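Local coordinates for mutual gliding motility protein C (MglC) (Myxococcus xanthus DK 1622, PDB 7CT3) that probably takes part in the control of cell polarity during gliding motility, as a Roadblock/LC7-domain protein that interacts with its paralog MglB, at residues A[61-66]-A[70-75]; A[84-87]-A[91-94]. All coordinates share one frame; numbering follows the deposited sequence.

From the N terminus, the chain passes through helix 4-13, the hairpin 17-34 and helix 44-61 before interaction 1 closes a short loop, in which the 3-10 segment 62-65 and its flanks meet the start of strand 71-75. Interaction 2 follows in series: the chain turns after 87 and 91-94 runs back antiparallel along 84-87. The two loops neither nest nor cross, yet their centres lie about 9 Å apart and they touch. Ala61 CB meets Phe91 CZ at 3.7 Å, Leu64 O meets Leu85 CD2 at 3.6 Å, and Glu71 forms a weak, long ion pair with Arg84. Together they pack the end of helix 44-61 against strand 71-75, which pairs with the second subunit, and against the hairpin 79-97.

Interaction 1: A[61-66]-A[70-75]; sequences AETLKT and SEVSVN. With NA (sodium ion), chain B.
The peptide plane joining Ser70 to Glu71 receives Leu64 on one face: CD2 stands 3.6 Å from Ser70 O and 3.8 Å from Glu71 N. On the opposite face the guanidinium of Arg84 packs against the same carbonyl. The Glu62 carboxylate is engaged on its OE1 syn side by Lys65 NZ, 34° out of plane, while OE2 forms a salt bridge with Arg58. With chi1 at -72°, Leu64 CG lies anti to its carbonyl carbon, and the branch reaches toward the strand, where CD2 touches Val72 CG2 at 3.9 Å. Val72 CG2 also fits closely against Thr63 OG1 (3.2 Å), a hydroxyl hydrogen-bonded to Ala60 O. Strand 71-75 is the dimerising strand of this Roadblock/LC7 fold: it pairs antiparallel with a strand of the second subunit, and Glu71 OE1 hydrogen-bonds Asn75 ND2 of that subunit. Beyond the apolar contact, the end of the 3-10 segment and the loop after it supply the carbonyls for a sodium ion: Leu64 O (2.3 Å), Thr66 O (2.4 Å) and Val69 O, with two waters. Thr66 OG1 donates to Thr63 O at 2.7 Å and Thr66 N to the same oxygen, two bonds tying this sodium ligand back to the 3-10 segment.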
loop_
_atom_site.group_PDB
_atom_site.type_symbol
_atom_site.label_atom_id
_atom_site.label_comp_id
_atom_site.label_asym_id
_atom_site.label_seq_id
_atom_site.Cartn_x
_atom_site.Cartn_y
_atom_site.Cartn_z
ATOM N N ALA A 61 -4.952 6.921 -4.973
ATOM C CA ALA A 61 -4.369 6.784 -6.331
ATOM C C ALA A 61 -3.805 8.129 -6.812
ATOM O O ALA A 61 -2.809 8.118 -7.556
ATOM C CB ALA A 61 -5.404 6.244 -7.289
ATOM N N GLU A 62 -4.398 9.248 -6.393
ATOM C CA GLU A 62 -3.933 10.612 -6.776
ATOM C C GLU A 62 -2.431 10.760 -6.491
ATOM O O GLU A 62 -1.749 11.455 -7.266
ATOM C CB GLU A 62 -4.755 11.673 -6.045
ATOM C CG GLU A 62 -6.167 11.806 -6.585
ATOM C CD GLU A 62 -6.309 12.697 -7.808
ATOM O OE1 GLU A 62 -5.343 13.414 -8.148
ATOM O OE2 GLU A 62 -7.388 12.673 -8.420
ATOM N N THR A 63 -1.915 10.122 -5.438
ATOM C CA THR A 63 -0.484 10.235 -5.033
ATOM C C THR A 63 0.430 9.687 -6.140
ATOM O O THR A 63 1.586 10.148 -6.218
ATOM C CB THR A 63 -0.217 9.576 -3.672
ATOM O OG1 THR A 63 -0.397 8.164 -3.772
ATOM C CG2 THR A 63 -1.092 10.132 -2.568
ATOM N N LEU A 64 -0.058 8.770 -6.985
ATOM C CA LEU A 64 0.731 8.185 -8.109
ATOM C C LEU A 64 1.191 9.264 -9.096
ATOM O O LEU A 64 2.180 9.015 -9.802
ATOM C CB LEU A 64 -0.111 7.144 -8.845
ATOM C CG LEU A 64 -0.357 5.839 -8.097
ATOM C CD1 LEU A 64 -1.501 5.068 -8.736
ATOM C CD2 LEU A 64 0.913 4.999 -8.062
ATOM N N LYS A 65 0.487 10.394 -9.182
ATOM C CA LYS A 65 0.822 11.498 -10.122
ATOM C C LYS A 65 2.116 12.209 -9.700
ATOM O O LYS A 65 2.685 12.918 -10.549
ATOM C CB LYS A 65 -0.330 12.500 -10.204
ATOM C CG LYS A 65 -1.601 11.952 -10.831
ATOM C CD LYS A 65 -2.619 13.030 -11.120
ATOM C CE LYS A 65 -4.039 12.532 -11.007
ATOM N NZ LYS A 65 -5.016 13.641 -11.069
ATOM N N THR A 66 2.558 12.062 -8.449
ATOM C CA THR A 66 3.844 12.633 -7.968
ATOM C C THR A 66 4.987 11.767 -8.500
ATOM O O THR A 66 4.801 10.542 -8.562
ATOM C CB THR A 66 3.908 12.734 -6.441
ATOM O OG1 THR A 66 3.991 11.407 -5.925
ATOM C CG2 THR A 66 2.726 13.458 -5.842
ATOM N N SER A 70 5.470 5.407 -6.937
ATOM C CA SER A 70 5.374 4.432 -8.053
ATOM C C SER A 70 4.255 3.408 -7.800
ATOM O O SER A 70 3.752 2.844 -8.782
ATOM C CB SER A 70 6.702 3.766 -8.282
ATOM O OG SER A 70 7.126 3.097 -7.109
ATOM N N GLU A 71 3.866 3.172 -6.543
ATOM C CA GLU A 71 2.926 2.078 -6.180
ATOM C C GLU A 71 2.169 2.454 -4.900
ATOM O O GLU A 71 2.800 2.963 -3.955
ATOM C CB GLU A 71 3.744 0.793 -6.060
ATOM C CG GLU A 71 2.977 -0.454 -5.680
ATOM C CD GLU A 71 3.933 -1.568 -5.269
ATOM O OE1 GLU A 71 4.494 -1.476 -4.162
ATOM O OE2 GLU A 71 4.165 -2.491 -6.076
ATOM N N VAL A 72 0.855 2.230 -4.883
ATOM C CA VAL A 72 -0.021 2.532 -3.717
ATOM C C VAL A 72 -0.905 1.315 -3.438
ATOM O O VAL A 72 -1.366 0.683 -4.405
ATOM C CB VAL A 72 -0.856 3.801 -3.964
ATOM C CG1 VAL A 72 -1.761 4.115 -2.785
ATOM C CG2 VAL A 72 0.034 4.992 -4.291
ATOM N N SER A 73 -1.118 1.010 -2.158
ATOM C CA SER A 73 -2.041 -0.048 -1.669
ATOM C C SER A 73 -3.003 0.552 -0.646
ATOM O O SER A 73 -2.547 1.283 0.255
ATOM C CB SER A 73 -1.284 -1.206 -1.076
ATOM O OG SER A 73 -0.529 -1.867 -2.073
ATOM N N VAL A 74 -4.292 0.257 -0.793
ATOM C CA VAL A 74 -5.330 0.567 0.227
ATOM C C VAL A 74 -6.007 -0.758 0.564
ATOM O O VAL A 74 -6.650 -1.342 -0.338
ATOM C CB VAL A 74 -6.316 1.636 -0.276
ATOM C CG1 VAL A 74 -7.425 1.898 0.726
ATOM C CG2 VAL A 74 -5.599 2.934 -0.623
ATOM N N ASN A 75 -5.814 -1.234 1.795
ATOM C CA ASN A 75 -6.148 -2.620 2.202
ATOM C C ASN A 75 -7.215 -2.599 3.297
ATOM O O ASN A 75 -7.210 -1.684 4.139
ATOM C CB ASN A 75 -4.906 -3.380 2.669
ATOM C CG ASN A 75 -3.840 -3.489 1.598
ATOM O OD1 ASN A 75 -4.129 -3.375 0.408
ATOM N ND2 ASN A 75 -2.604 -3.715 2.015
HETATM NA NA NA B . 4.438 8.550 -9.881
HETATM O O HOH W 1 4.714 9.935 -11.911
HETATM O O HOH W 2 4.391 6.600 -11.260
#

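Interaction 2: A[84-87]-A[91-94]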
loop_
_atom_site.group_PDB
_atom_site.type_symbol
_atom_site.label_atom_id
_atom_site.label_comp_id
_atom_site.label_asym_id
_atom_site.label_seq_id
_atom_site.Cartn_x
_atom_site.Cartn_y
_atom_site.Cartn_z
ATOM N N ARG A 84 -0.796 1.201 -9.804
ATOM C CA ARG A 84 0.297 1.872 -10.491
ATOM C C ARG A 84 -0.271 2.834 -11.540
ATOM O O ARG A 84 -1.398 2.606 -12.021
ATOM C CB ARG A 84 1.228 0.864 -11.174
ATOM C CG ARG A 84 2.065 0.043 -10.206
ATOM C CD ARG A 84 3.126 -0.797 -10.890
ATOM N NE ARG A 84 4.068 -1.232 -9.873
ATOM C CZ ARG A 84 5.232 -0.653 -9.593
ATOM N NH1 ARG A 84 5.678 0.373 -10.299
ATOM N NH2 ARG A 84 5.970 -1.133 -8.613
ATOM N N LEU A 85 0.502 3.866 -11.885
ATOM C CA LEU A 85 0.123 4.902 -12.876
ATOM C C LEU A 85 0.274 4.333 -14.290
ATOM O O LEU A 85 1.307 3.712 -14.570
ATOM C CB LEU A 85 1.020 6.127 -12.678
ATOM C CG LEU A 85 0.571 7.387 -13.411
ATOM C CD1 LEU A 85 -0.753 7.887 -12.854
ATOM C CD2 LEU A 85 1.638 8.467 -13.319
ATOM N N VAL A 86 -0.715 4.547 -15.157
ATOM C CA VAL A 86 -0.612 4.146 -16.592
ATOM C C VAL A 86 -0.612 5.394 -17.489
ATOM O O VAL A 86 -0.032 5.312 -18.579
ATOM C CB VAL A 86 -1.686 3.115 -16.991
ATOM C CG1 VAL A 86 -1.349 1.731 -16.456
ATOM C CG2 VAL A 86 -3.071 3.521 -16.548
ATOM N N SER A 87 -1.209 6.509 -17.059
ATOM C CA SER A 87 -1.154 7.809 -17.782
ATOM C C SER A 87 -1.565 8.935 -16.839
ATOM O O SER A 87 -2.009 8.676 -15.725
ATOM C CB SER A 87 -2.009 7.769 -19.034
ATOM O OG SER A 87 -3.371 8.042 -18.741
ATOM N N PHE A 91 -5.081 4.956 -13.899
ATOM C CA PHE A 91 -4.262 4.042 -13.064
ATOM C C PHE A 91 -4.776 2.611 -13.213
ATOM O O PHE A 91 -5.931 2.380 -13.613
ATOM C CB PHE A 91 -4.215 4.487 -11.603
ATOM C CG PHE A 91 -5.530 4.547 -10.872
ATOM C CD1 PHE A 91 -6.338 5.672 -10.965
ATOM C CD2 PHE A 91 -5.937 3.503 -10.051
ATOM C CE1 PHE A 91 -7.535 5.741 -10.272
ATOM C CE2 PHE A 91 -7.131 3.582 -9.348
ATOM C CZ PHE A 91 -7.927 4.701 -9.462
ATOM N N LEU A 92 -3.884 1.680 -12.898
ATOM C CA LEU A 92 -4.096 0.220 -12.951
ATOM C C LEU A 92 -4.291 -0.259 -11.513
ATOM O O LEU A 92 -3.479 0.144 -10.665
ATOM C CB LEU A 92 -2.838 -0.361 -13.598
ATOM C CG LEU A 92 -2.837 -1.852 -13.905
ATOM C CD1 LEU A 92 -3.951 -2.220 -14.869
ATOM C CD2 LEU A 92 -1.482 -2.248 -14.465
ATOM N N VAL A 93 -5.337 -1.035 -11.233
ATOM C CA VAL A 93 -5.621 -1.532 -9.853
ATOM C C VAL A 93 -5.822 -3.048 -9.896
ATOM O O VAL A 93 -6.647 -3.527 -10.691
ATOM C CB VAL A 93 -6.810 -0.810 -9.186
ATOM C CG1 VAL A 93 -8.034 -0.741 -10.075
ATOM C CG2 VAL A 93 -7.163 -1.426 -7.839
ATOM N N LEU A 94 -5.064 -3.760 -9.060
ATOM C CA LEU A 94 -5.259 -5.191 -8.750
ATOM C C LEU A 94 -5.864 -5.301 -7.350
ATOM O O LEU A 94 -5.302 -4.703 -6.409
ATOM C CB LEU A 94 -3.909 -5.907 -8.831
ATOM C CG LEU A 94 -3.888 -7.338 -8.301
ATOM C CD1 LEU A 94 -4.823 -8.235 -9.100
ATOM C CD2 LEU A 94 -2.468 -7.883 -8.323
#
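With chi1 at -75°, Val86 spreads its two methyls over the neighbouring strand: CG1, anti to the carbonyl carbon, reaches Leu92 CB at 3.8 Å, while CG2 sits 3.6 Å from Phe91 N. The Val86 and Leu92 side chains meet at about a right angle. Phe91 CG stands between its own N and carbonyl carbon (chi1 61°), which carries the ring away from strand 84-85 to meet Phe25, their planes inclined by about 40°; Phe91 CB stays 3.4 Å from Arg84 O. The backbones are joined by a reciprocal pair of hydrogen bonds between Arg84 and Leu92. Leu92 N donates to Arg84 O at 2.8 Å, and Arg84 N returns a 3.0 Å bond to Leu92 O. One step on, Leu85 and Phe91 form a non-hydrogen-bonded pair with their CA atoms 4.5 Å apart. Side chains alternate accordingly: Leu92 faces helices 4-13 and 102-117, and Phe91, on the other face, packs against Leu64. Leu85 O is held instead by Arg117 NH1 from helix 102-117. Past this pair the regular register breaks, since Val86 and Ser87 both face Tyr90; the arrangement is a classic beta bulge beside the turn of an antiparallel hairpin, here strands 79-87 and 90-97 of the Roadblock/LC7 sheet.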